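Local structure of D-alanine--D-alanine ligase (3TQT) at residues S297-V302 against T319-T324. The protein catalyses the ATP-dependent joining of two D-alanine molecules into D-alanyl-D-alanine, a building block for bacterial peptidoglycan. Numbering follows the deposited sequence.
Sequences SGMARV and TIPGFT
Arg301 and Pro321 mark the closest backbone approach, their CA atoms 6.2 Å apart, where the loop 319-324 turns away from the sheet after strand 312-318 and passes beside the start of strand 298-306. The backbone pair of Arg301 with Asn318 precedes the loop, and beyond it water joins the two segments: Met299 O and Thr319 O lie 3.9 Å apart, and one molecule donates to both, at 2.6 Å and 2.5 Å, offsetting their mutual repulsion.

Met299 suits its place because an unbranched, flexible thioether can reach the loop from the strand, bending at chi3 (-45°). CE meets Pro321 CG tip to tip at 3.2 Å, tight for two carbons, and lies in the plane of the Phe323 ring, 3.3 Å from CE1 at its edge. The sulfur sits at that edge too, a Met-aromatic contact, and Tyr329 and Leu347 also touch the Met299 side chain. Pro321, rigid and apolar, runs alongside the Arg301 side chain in the opposing sense, with its CB 3.6 Å from Arg301 NH1.

That nitrogen donates in the guanidinium plane to two waters, one passing its bond on to Gly322 O, the other accepting from Gly322 N at 3.0 Å. Arginine fits because its several N-H donors point different ways: NE can form a salt bridge with Asp303, a predicted magnesium ligand, probably helping to orient that carboxylate, while NH1 holds the waters. Arg301 O accepts from the side chain of Asn318, another predicted ligand. The paired strands thus carry predicted metal ligands of the ATP-grasp fold of D-alanine--D-alanine ligases, with Arg301 a probable second-shell residue tied through water to the loop.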
ATOM      1  N   SER A 297      -4.485  -3.981 -10.825  1.00 17.70           N
ATOM      2  CA  SER A 297      -5.618  -3.446 -11.552  1.00 21.71           C
ATOM      3  C   SER A 297      -5.089  -2.595 -12.662  1.00 21.71           C
ATOM      4  O   SER A 297      -4.021  -1.983 -12.527  1.00 23.84           O
ATOM      5  CB  SER A 297      -6.476  -2.566 -10.637  1.00 17.85           C
ATOM      6  OG  SER A 297      -7.217  -3.356  -9.746  1.00 33.02           O
ATOM      7  N   GLY A 298      -5.836  -2.561 -13.759  1.00 19.11           N
ATOM      8  CA  GLY A 298      -5.546  -1.682 -14.878  1.00 18.62           C
ATOM      9  C   GLY A 298      -4.404  -2.183 -15.739  1.00 25.33           C
ATOM     10  O   GLY A 298      -4.616  -2.723 -16.823  1.00 19.74           O
ATOM     11  N   MET A 299      -3.183  -2.018 -15.245  1.00 21.23           N
ATOM     12  CA  MET A 299      -2.006  -2.358 -16.044  1.00 20.14           C
ATOM     13  C   MET A 299      -0.800  -2.765 -15.215  1.00 20.81           C
ATOM     14  O   MET A 299      -0.627  -2.329 -14.075  1.00 19.51           O
ATOM     15  CB  MET A 299      -1.614  -1.158 -16.898  1.00 24.21           C
ATOM     16  CG  MET A 299      -1.422   0.112 -16.073  1.00 23.06           C
ATOM     17  SD  MET A 299      -0.632   1.444 -16.994  1.00 30.17           S
ATOM     18  CE  MET A 299       0.664   0.527 -17.788  1.00 60.79           C
ATOM     19  N   ALA A 300       0.045  -3.594 -15.814  1.00 21.34           N
ATOM     20  CA  ALA A 300       1.354  -3.873 -15.257  1.00 20.68           C
ATOM     21  C   ALA A 300       2.258  -4.300 -16.395  1.00 19.80           C
ATOM     22  O   ALA A 300       1.819  -4.959 -17.333  1.00 22.73           O
ATOM     23  CB  ALA A 300       1.275  -4.982 -14.232  1.00 17.70           C
ATOM     24  N   ARG A 301       3.529  -3.941 -16.305  1.00 18.90           N
ATOM     25  CA  ARG A 301       4.507  -4.603 -17.131  1.00 17.38           C
ATOM     26  C   ARG A 301       5.220  -5.639 -16.278  1.00 23.12           C
ATOM     27  O   ARG A 301       5.838  -5.295 -15.269  1.00 22.61           O
ATOM     28  CB  ARG A 301       5.516  -3.617 -17.700  1.00 20.27           C
ATOM     29  CG  ARG A 301       6.248  -4.175 -18.897  1.00 16.59           C
ATOM     30  CD  ARG A 301       7.364  -3.247 -19.317  1.00 19.40           C
ATOM     31  NE  ARG A 301       8.428  -3.254 -18.320  1.00 20.52           N
ATOM     32  CZ  ARG A 301       9.005  -2.164 -17.833  1.00 29.63           C
ATOM     33  NH1 ARG A 301       8.615  -0.965 -18.249  1.00 31.37           N
ATOM     34  NH2 ARG A 301       9.977  -2.277 -16.935  1.00 27.11           N
ATOM     35  N   VAL A 302       5.117  -6.905 -16.677  1.00 20.28           N
ATOM     36  CA  VAL A 302       5.805  -7.983 -15.975  1.00 22.40           C
ATOM     37  C   VAL A 302       7.109  -8.274 -16.682  1.00 18.77           C
ATOM     38  O   VAL A 302       7.119  -8.551 -17.892  1.00 19.98           O
ATOM     39  CB  VAL A 302       4.975  -9.272 -15.956  1.00 20.06           C
ATOM     40  CG1 VAL A 302       5.656 -10.313 -15.072  1.00 17.04           C
ATOM     41  CG2 VAL A 302       3.561  -8.986 -15.471  1.00 22.72           C
ATOM     42  N   THR A 319       4.083  -1.336 -12.019  1.00 19.48           N
ATOM     43  CA  THR A 319       2.685  -0.913 -12.093  1.00 17.47           C
ATOM     44  C   THR A 319       2.533   0.465 -12.735  1.00 20.49           C
ATOM     45  O   THR A 319       1.463   0.813 -13.203  1.00 26.95           O
ATOM     46  CB  THR A 319       2.024  -0.875 -10.696  1.00 20.72           C
ATOM     47  OG1 THR A 319       2.774   0.006  -9.866  1.00 21.20           O
ATOM     48  CG2 THR A 319       2.010  -2.286 -10.049  1.00 20.86           C
ATOM     49  N   ILE A 320       3.603   1.245 -12.763  1.00 23.19           N
ATOM     50  CA  ILE A 320       3.578   2.466 -13.572  1.00 31.19           C
ATOM     51  C   ILE A 320       4.788   2.426 -14.504  1.00 29.97           C
ATOM     52  O   ILE A 320       5.790   3.103 -14.288  1.00 27.59           O
ATOM     53  CB  ILE A 320       3.519   3.771 -12.724  1.00 33.36           C
ATOM     54  CG1 ILE A 320       2.479   3.647 -11.598  1.00 38.58           C
ATOM     55  CG2 ILE A 320       3.208   5.005 -13.605  1.00 27.70           C
ATOM     56  CD1 ILE A 320       1.020   3.685 -12.050  1.00 42.47           C
ATOM     57  N   PRO A 321       4.703   1.584 -15.534  1.00 24.87           N
ATOM     58  CA  PRO A 321       5.800   1.440 -16.489  1.00 21.78           C
ATOM     59  C   PRO A 321       5.927   2.703 -17.319  1.00 23.97           C
ATOM     60  O   PRO A 321       4.965   3.475 -17.379  1.00 22.97           O
ATOM     61  CB  PRO A 321       5.338   0.288 -17.369  1.00 20.53           C
ATOM     62  CG  PRO A 321       3.865   0.326 -17.298  1.00 23.03           C
ATOM     63  CD  PRO A 321       3.529   0.778 -15.909  1.00 24.22           C
ATOM     64  N   GLY A 322       7.089   2.912 -17.932  1.00 23.88           N
ATOM     65  CA  GLY A 322       7.267   4.026 -18.842  1.00 30.51           C
ATOM     66  C   GLY A 322       6.144   4.035 -19.856  1.00 23.08           C
ATOM     67  O   GLY A 322       5.667   2.981 -20.271  1.00 22.85           O
ATOM     68  N   PHE A 323       5.712   5.226 -20.252  1.00 23.45           N
ATOM     69  CA  PHE A 323       4.584   5.342 -21.165  1.00 24.93           C
ATOM     70  C   PHE A 323       4.874   6.355 -22.264  1.00 27.56           C
ATOM     71  O   PHE A 323       3.956   6.872 -22.915  1.00 26.95           O
ATOM     72  CB  PHE A 323       3.318   5.723 -20.395  1.00 25.87           C
ATOM     73  CG  PHE A 323       2.168   4.810 -20.643  1.00 21.50           C
ATOM     74  CD1 PHE A 323       1.841   3.822 -19.722  1.00 23.36           C
ATOM     75  CD2 PHE A 323       1.426   4.912 -21.809  1.00 26.64           C
ATOM     76  CE1 PHE A 323       0.762   2.976 -19.946  1.00 30.06           C
ATOM     77  CE2 PHE A 323       0.346   4.064 -22.041  1.00 29.17           C
ATOM     78  CZ  PHE A 323       0.015   3.104 -21.107  1.00 29.52           C
ATOM     79  N   THR A 324       6.160   6.639 -22.471  1.00 26.35           N
ATOM     80  CA  THR A 324       6.578   7.499 -23.565  1.00 27.39           C
ATOM     81  C   THR A 324       6.282   6.775 -24.864  1.00 28.06           C
ATOM     82  O   THR A 324       6.000   5.588 -24.864  1.00 21.92           O
ATOM     83  CB  THR A 324       8.088   7.815 -23.503  1.00 29.58           C
ATOM     84  OG1 THR A 324       8.834   6.720 -24.046  1.00 27.49           O
ATOM     85  CG2 THR A 324       8.511   8.061 -22.061  1.00 31.10           C
TER
HETATM   86  O   HOH W   1      -0.776  -0.176 -12.558  1.00 21.87           O
HETATM   87  O   HOH W   2       7.108   0.665 -20.325  1.00 21.14           O
HETATM   88  O   HOH W   3       9.732   1.556 -17.476  1.00 35.43           O